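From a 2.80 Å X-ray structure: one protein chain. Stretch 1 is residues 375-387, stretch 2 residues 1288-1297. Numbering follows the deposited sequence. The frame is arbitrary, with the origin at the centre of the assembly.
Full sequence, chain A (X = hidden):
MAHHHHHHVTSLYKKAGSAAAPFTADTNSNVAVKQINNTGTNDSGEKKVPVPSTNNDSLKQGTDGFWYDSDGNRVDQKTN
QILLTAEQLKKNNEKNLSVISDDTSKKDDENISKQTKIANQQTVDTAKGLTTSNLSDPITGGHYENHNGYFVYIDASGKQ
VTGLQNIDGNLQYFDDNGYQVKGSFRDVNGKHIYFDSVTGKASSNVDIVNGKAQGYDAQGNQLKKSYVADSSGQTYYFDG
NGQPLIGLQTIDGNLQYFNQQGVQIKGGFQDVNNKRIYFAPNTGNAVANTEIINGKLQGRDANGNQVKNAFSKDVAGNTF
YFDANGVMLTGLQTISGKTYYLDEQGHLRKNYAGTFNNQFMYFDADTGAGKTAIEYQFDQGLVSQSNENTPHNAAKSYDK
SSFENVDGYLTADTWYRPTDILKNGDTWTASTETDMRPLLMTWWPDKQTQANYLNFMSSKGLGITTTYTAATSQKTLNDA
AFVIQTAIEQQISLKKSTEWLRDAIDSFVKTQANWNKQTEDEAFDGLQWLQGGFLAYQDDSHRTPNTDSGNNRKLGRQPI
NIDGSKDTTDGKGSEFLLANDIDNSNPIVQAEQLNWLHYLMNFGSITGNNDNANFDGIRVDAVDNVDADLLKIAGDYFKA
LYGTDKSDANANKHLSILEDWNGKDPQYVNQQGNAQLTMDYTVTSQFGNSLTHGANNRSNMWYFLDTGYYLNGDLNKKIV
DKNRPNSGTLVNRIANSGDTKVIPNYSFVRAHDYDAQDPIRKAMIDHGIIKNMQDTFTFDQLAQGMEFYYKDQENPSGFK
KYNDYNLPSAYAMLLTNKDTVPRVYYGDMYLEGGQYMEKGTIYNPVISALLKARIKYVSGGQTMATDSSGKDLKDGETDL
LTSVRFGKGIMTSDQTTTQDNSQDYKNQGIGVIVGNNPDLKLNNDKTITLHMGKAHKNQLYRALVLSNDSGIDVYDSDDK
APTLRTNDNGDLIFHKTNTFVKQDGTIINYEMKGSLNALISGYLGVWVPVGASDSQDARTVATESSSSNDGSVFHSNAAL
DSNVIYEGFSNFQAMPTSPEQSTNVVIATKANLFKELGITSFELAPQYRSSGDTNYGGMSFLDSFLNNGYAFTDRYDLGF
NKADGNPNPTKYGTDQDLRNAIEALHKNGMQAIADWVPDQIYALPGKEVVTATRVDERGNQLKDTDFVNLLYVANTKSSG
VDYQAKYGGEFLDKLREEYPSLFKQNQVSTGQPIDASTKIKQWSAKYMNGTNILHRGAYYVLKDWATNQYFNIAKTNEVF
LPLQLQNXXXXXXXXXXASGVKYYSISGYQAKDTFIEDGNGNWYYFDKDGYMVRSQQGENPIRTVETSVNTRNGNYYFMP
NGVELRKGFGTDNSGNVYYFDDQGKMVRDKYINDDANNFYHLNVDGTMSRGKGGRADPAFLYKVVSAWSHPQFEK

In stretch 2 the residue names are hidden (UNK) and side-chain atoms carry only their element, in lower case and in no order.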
# COMPACT_ATOMS: atom_id res chain seq x y z
N GLU A 375 40.34 11.79 -29.48
CA GLU A 375 39.73 13.09 -29.49
C GLU A 375 38.81 13.32 -28.31
O GLU A 375 37.92 12.51 -28.05
CB GLU A 375 38.91 13.30 -30.77
CG GLU A 375 39.80 13.33 -32.01
CD GLU A 375 39.06 13.77 -33.25
OE1 GLU A 375 38.02 14.45 -33.10
OE2 GLU A 375 39.52 13.41 -34.37
N TYR A 376 39.02 14.43 -27.61
CA TYR A 376 38.14 14.78 -26.51
C TYR A 376 36.75 15.07 -27.04
O TYR A 376 36.61 15.72 -28.03
CB TYR A 376 38.69 15.95 -25.73
CG TYR A 376 39.95 15.60 -24.94
CD1 TYR A 376 39.96 14.55 -24.02
CD2 TYR A 376 41.13 16.33 -25.10
CE1 TYR A 376 41.11 14.25 -23.29
CE2 TYR A 376 42.28 16.02 -24.40
CZ TYR A 376 42.27 14.99 -23.48
OH TYR A 376 43.40 14.69 -22.75
N GLN A 377 35.73 14.53 -26.38
CA GLN A 377 34.34 14.71 -26.79
C GLN A 377 33.65 15.85 -26.10
O GLN A 377 32.52 16.20 -26.47
CB GLN A 377 33.54 13.43 -26.52
CG GLN A 377 34.06 12.21 -27.24
CD GLN A 377 34.03 12.38 -28.72
OE1 GLN A 377 32.98 12.38 -29.33
NE2 GLN A 377 35.19 12.54 -29.31
N PHE A 378 34.29 16.43 -25.09
CA PHE A 378 33.75 17.63 -24.45
C PHE A 378 33.90 18.84 -25.37
O PHE A 378 34.90 18.96 -26.05
CB PHE A 378 34.32 17.88 -23.04
CG PHE A 378 35.80 17.83 -22.97
CD1 PHE A 378 36.55 18.92 -23.33
CD2 PHE A 378 36.45 16.69 -22.49
CE1 PHE A 378 37.92 18.89 -23.26
CE2 PHE A 378 37.82 16.65 -22.39
CZ PHE A 378 38.56 17.75 -22.79
N ASP A 379 32.88 19.69 -25.39
CA ASP A 379 32.76 20.77 -26.36
C ASP A 379 32.88 22.14 -25.68
O ASP A 379 32.59 23.14 -26.31
CB ASP A 379 31.40 20.71 -27.12
CG ASP A 379 31.43 19.77 -28.36
OD1 ASP A 379 32.53 19.54 -28.93
OD2 ASP A 379 30.33 19.28 -28.75
N GLN A 380 33.29 22.19 -24.42
CA GLN A 380 33.28 23.45 -23.65
C GLN A 380 34.67 23.76 -23.05
O GLN A 380 35.09 23.12 -22.11
CB GLN A 380 32.21 23.38 -22.53
CG GLN A 380 32.06 24.63 -21.66
CD GLN A 380 31.62 25.86 -22.45
OE1 GLN A 380 30.59 25.84 -23.14
NE2 GLN A 380 32.40 26.95 -22.35
N GLY A 381 35.38 24.72 -23.63
CA GLY A 381 36.73 25.11 -23.17
C GLY A 381 36.60 26.02 -21.96
O GLY A 381 35.49 26.50 -21.66
N LEU A 382 37.71 26.28 -21.28
CA LEU A 382 37.61 27.13 -20.09
C LEU A 382 37.23 28.55 -20.54
O LEU A 382 37.87 29.11 -21.42
CB LEU A 382 38.92 27.13 -19.30
CG LEU A 382 38.84 27.72 -17.89
CD1 LEU A 382 37.86 26.94 -17.00
CD2 LEU A 382 40.23 27.68 -17.25
N VAL A 383 36.16 29.09 -19.96
CA VAL A 383 35.74 30.44 -20.27
C VAL A 383 35.41 31.20 -19.01
O VAL A 383 34.96 30.64 -18.03
CB VAL A 383 34.54 30.53 -21.24
CG1 VAL A 383 34.90 29.97 -22.59
CG2 VAL A 383 33.31 29.87 -20.66
N SER A 384 35.64 32.49 -19.05
CA SER A 384 35.29 33.39 -17.98
C SER A 384 33.87 33.88 -18.17
O SER A 384 33.45 34.19 -19.29
CB SER A 384 36.24 34.58 -17.98
OG SER A 384 36.11 35.34 -16.80
N GLN A 385 33.11 33.94 -17.10
CA GLN A 385 31.72 34.31 -17.20
C GLN A 385 31.46 35.75 -16.84
O GLN A 385 30.42 36.30 -17.23
CB GLN A 385 30.89 33.37 -16.32
CG GLN A 385 30.84 31.94 -16.86
CD GLN A 385 29.81 31.08 -16.19
OE1 GLN A 385 28.73 30.87 -16.73
NE2 GLN A 385 30.14 30.60 -15.00
N SER A 386 32.39 36.38 -16.12
CA SER A 386 32.19 37.75 -15.66
C SER A 386 32.11 38.75 -16.81
O SER A 386 32.84 38.63 -17.81
CB SER A 386 33.26 38.15 -14.65
OG SER A 386 34.54 38.13 -15.20
N ASN A 387 31.22 39.73 -16.67
CA ASN A 387 31.02 40.78 -17.65
C ASN A 387 30.41 42.02 -16.97
O ASN A 387 30.47 42.15 -15.76
CB ASN A 387 30.20 40.22 -18.82
CG ASN A 387 28.81 39.74 -18.40
OD1 ASN A 387 28.33 40.01 -17.31
ND2 ASN A 387 28.15 39.08 -19.32
N UNK A 1288 32.70 37.66 -8.17
CA UNK A 1288 34.01 37.17 -8.44
C UNK A 1288 33.88 36.49 -9.75
O UNK A 1288 32.77 36.25 -10.21
c UNK A 1288 35.51 36.49 -3.65
c UNK A 1288 34.70 36.89 -6.02
n UNK A 1288 36.23 37.80 -3.61
c UNK A 1288 34.47 36.21 -7.35
c UNK A 1288 35.43 35.94 -5.08
N UNK A 1289 35.01 36.17 -10.37
CA UNK A 1289 35.02 35.57 -11.69
C UNK A 1289 34.94 34.05 -11.63
O UNK A 1289 35.77 33.42 -11.00
o UNK A 1289 35.31 35.20 -14.50
c UNK A 1289 36.29 35.95 -12.43
c UNK A 1289 36.35 35.37 -13.83
o UNK A 1289 37.47 35.09 -14.29
N UNK A 1290 33.91 33.51 -12.26
CA UNK A 1290 33.65 32.09 -12.26
C UNK A 1290 34.03 31.57 -13.62
O UNK A 1290 33.47 31.98 -14.60
c UNK A 1290 32.17 31.83 -11.99
N UNK A 1291 35.01 30.67 -13.68
CA UNK A 1291 35.41 30.12 -14.95
C UNK A 1291 34.85 28.74 -15.04
O UNK A 1291 34.83 28.00 -14.04
n UNK A 1291 39.58 32.20 -16.06
c UNK A 1291 39.01 31.48 -15.10
c UNK A 1291 37.51 31.49 -15.05
c UNK A 1291 36.93 30.10 -15.06
o UNK A 1291 39.67 30.84 -14.26
N UNK A 1292 34.42 28.36 -16.23
CA UNK A 1292 33.77 27.08 -16.37
C UNK A 1292 34.18 26.38 -17.64
O UNK A 1292 34.26 27.00 -18.68
c UNK A 1292 31.69 28.11 -17.31
o UNK A 1292 31.61 25.94 -16.32
c UNK A 1292 32.24 27.22 -16.24
N UNK A 1293 34.43 25.08 -17.54
CA UNK A 1293 34.76 24.30 -18.70
C UNK A 1293 35.90 23.37 -18.42
O UNK A 1293 36.46 23.34 -17.30
N UNK A 1294 36.26 22.62 -19.46
CA UNK A 1294 37.36 21.70 -19.42
C UNK A 1294 38.62 22.40 -19.96
O UNK A 1294 38.59 22.97 -21.04
c UNK A 1294 34.61 20.17 -20.33
c UNK A 1294 37.06 20.51 -20.31
c UNK A 1294 33.57 18.29 -19.25
c UNK A 1294 35.84 19.75 -19.93
c UNK A 1294 35.93 18.55 -19.20
c UNK A 1294 34.79 17.83 -18.86
c UNK A 1294 33.47 19.45 -19.98
N UNK A 1295 39.72 22.31 -19.23
CA UNK A 1295 40.98 22.88 -19.68
C UNK A 1295 42.08 21.84 -19.54
O UNK A 1295 42.23 21.26 -18.49
c UNK A 1295 42.93 26.17 -18.94
c UNK A 1295 41.54 23.82 -17.41
c UNK A 1295 42.55 24.84 -19.56
c UNK A 1295 41.35 24.14 -18.89
N UNK A 1296 42.84 21.62 -20.59
CA UNK A 1296 43.98 20.71 -20.56
C UNK A 1296 45.20 21.43 -20.03
O UNK A 1296 45.36 22.64 -20.21
c UNK A 1296 44.31 20.20 -21.97
o UNK A 1296 43.63 19.00 -22.28
N UNK A 1297 46.08 20.65 -19.39
CA UNK A 1297 47.45 21.09 -19.09
C UNK A 1297 48.45 19.92 -19.31
O UNK A 1297 48.06 18.84 -19.76
c UNK A 1297 47.53 21.76 -17.71
c UNK A 1297 47.49 20.78 -16.55
o UNK A 1297 47.80 19.57 -16.74
o UNK A 1297 47.18 21.21 -15.40

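Position 1288 carries four carbons in a row ending in a nitrogen. Its CA-to-CB bond points away from stretch 1, and no side-chain atom comes within 7.6 Å of it. The residue is exposed. This is Lys1288.

Position 1289 has two carbons, the second bearing two oxygens. This is a carboxylate on a single CB, and the hydroxyls of Ser384 and Ser386 both approach one of its oxygens. An amide would have a nitrogen there, so this is Asp1289. Ser384 OG donates to Asp1289 OD1 at 2.4 Å, a very short hydrogen bond. Ser386 OG gives the same Asp1289 OD1 a weak one at 3.1 Å.

Position 1290 has a single carbon, the CB of 1290, 3.8 Å from Gln385 NE2. It is Ala1290. Its backbone takes a hydrogen bond, Gln385 N to Ala1290 O, 3.2 Å.

Position 1291 has three carbons, the third carrying one oxygen and one nitrogen. The side chain lies on the same sheet face as that of Ser384, and its first carbon lies near Leu382. A primary amide on a two-carbon stem is Gln1291. Leu382 CD1 is 3.8 Å from Gln1291 CB.

Position 1292 has one carbon carrying an oxygen and a carbon. It shares a sheet face with Val383, and its outer carbon lies against Gln385. A beta-branched hydroxyl side chain is Thr1292. Gln385 CD lies 3.7 Å from Thr1292 CG2. Thr1292 OG1 is hydrogen-bonded elsewhere in the structure.

Position 1293 has no side-chain atoms and phi is 137°. A CB here would fall 2.2 Å from Gly381 O and press on the carbonyl of the residue before. It is Gly1293.

Position 1294 has one carbon, then a ring of six carbons with no oxygen. The ring lies against the Phe378 ring. It is Phe1294 and not tyrosine. The two rings make an offset stack, centroids 4.3 Å apart and planes at 11°. Each CB sits over the other's ring face.

Position 1295 has four carbons, forked at the first, with one arm two carbons long. The end of the longer arm lies against Leu382. This is Ile1295. Leu382 CD2 meets Ile1295 CD1 at 3.5 Å.

Position 1296 has one carbon, then one oxygen. The oxygen lies near the Tyr376 ring. This is Ser1296. Tyr376 CE2 is 3.9 Å from Ser1296 OG.

Position 1297 has two carbons, the second carrying two oxygens, and lies beyond reach of stretch 1. The atoms repeat the pattern of 1289, so this is Asp1297.

The contact pairs two antiparallel segments. Val383 N to Thr1292 O (3.1 Å) and Thr1292 N to Val383 O (3.0 Å) join the backbones, and Phe1294 N to Gln380 O (2.9 Å) extends the link past the corner at Gly1293. The stacked phenylalanines pack the part beyond Gly1293; the serine–aspartate hydrogen bonds fasten the opposite end.

Stretch 2, residues 1288-1297: KDAQTGFISD
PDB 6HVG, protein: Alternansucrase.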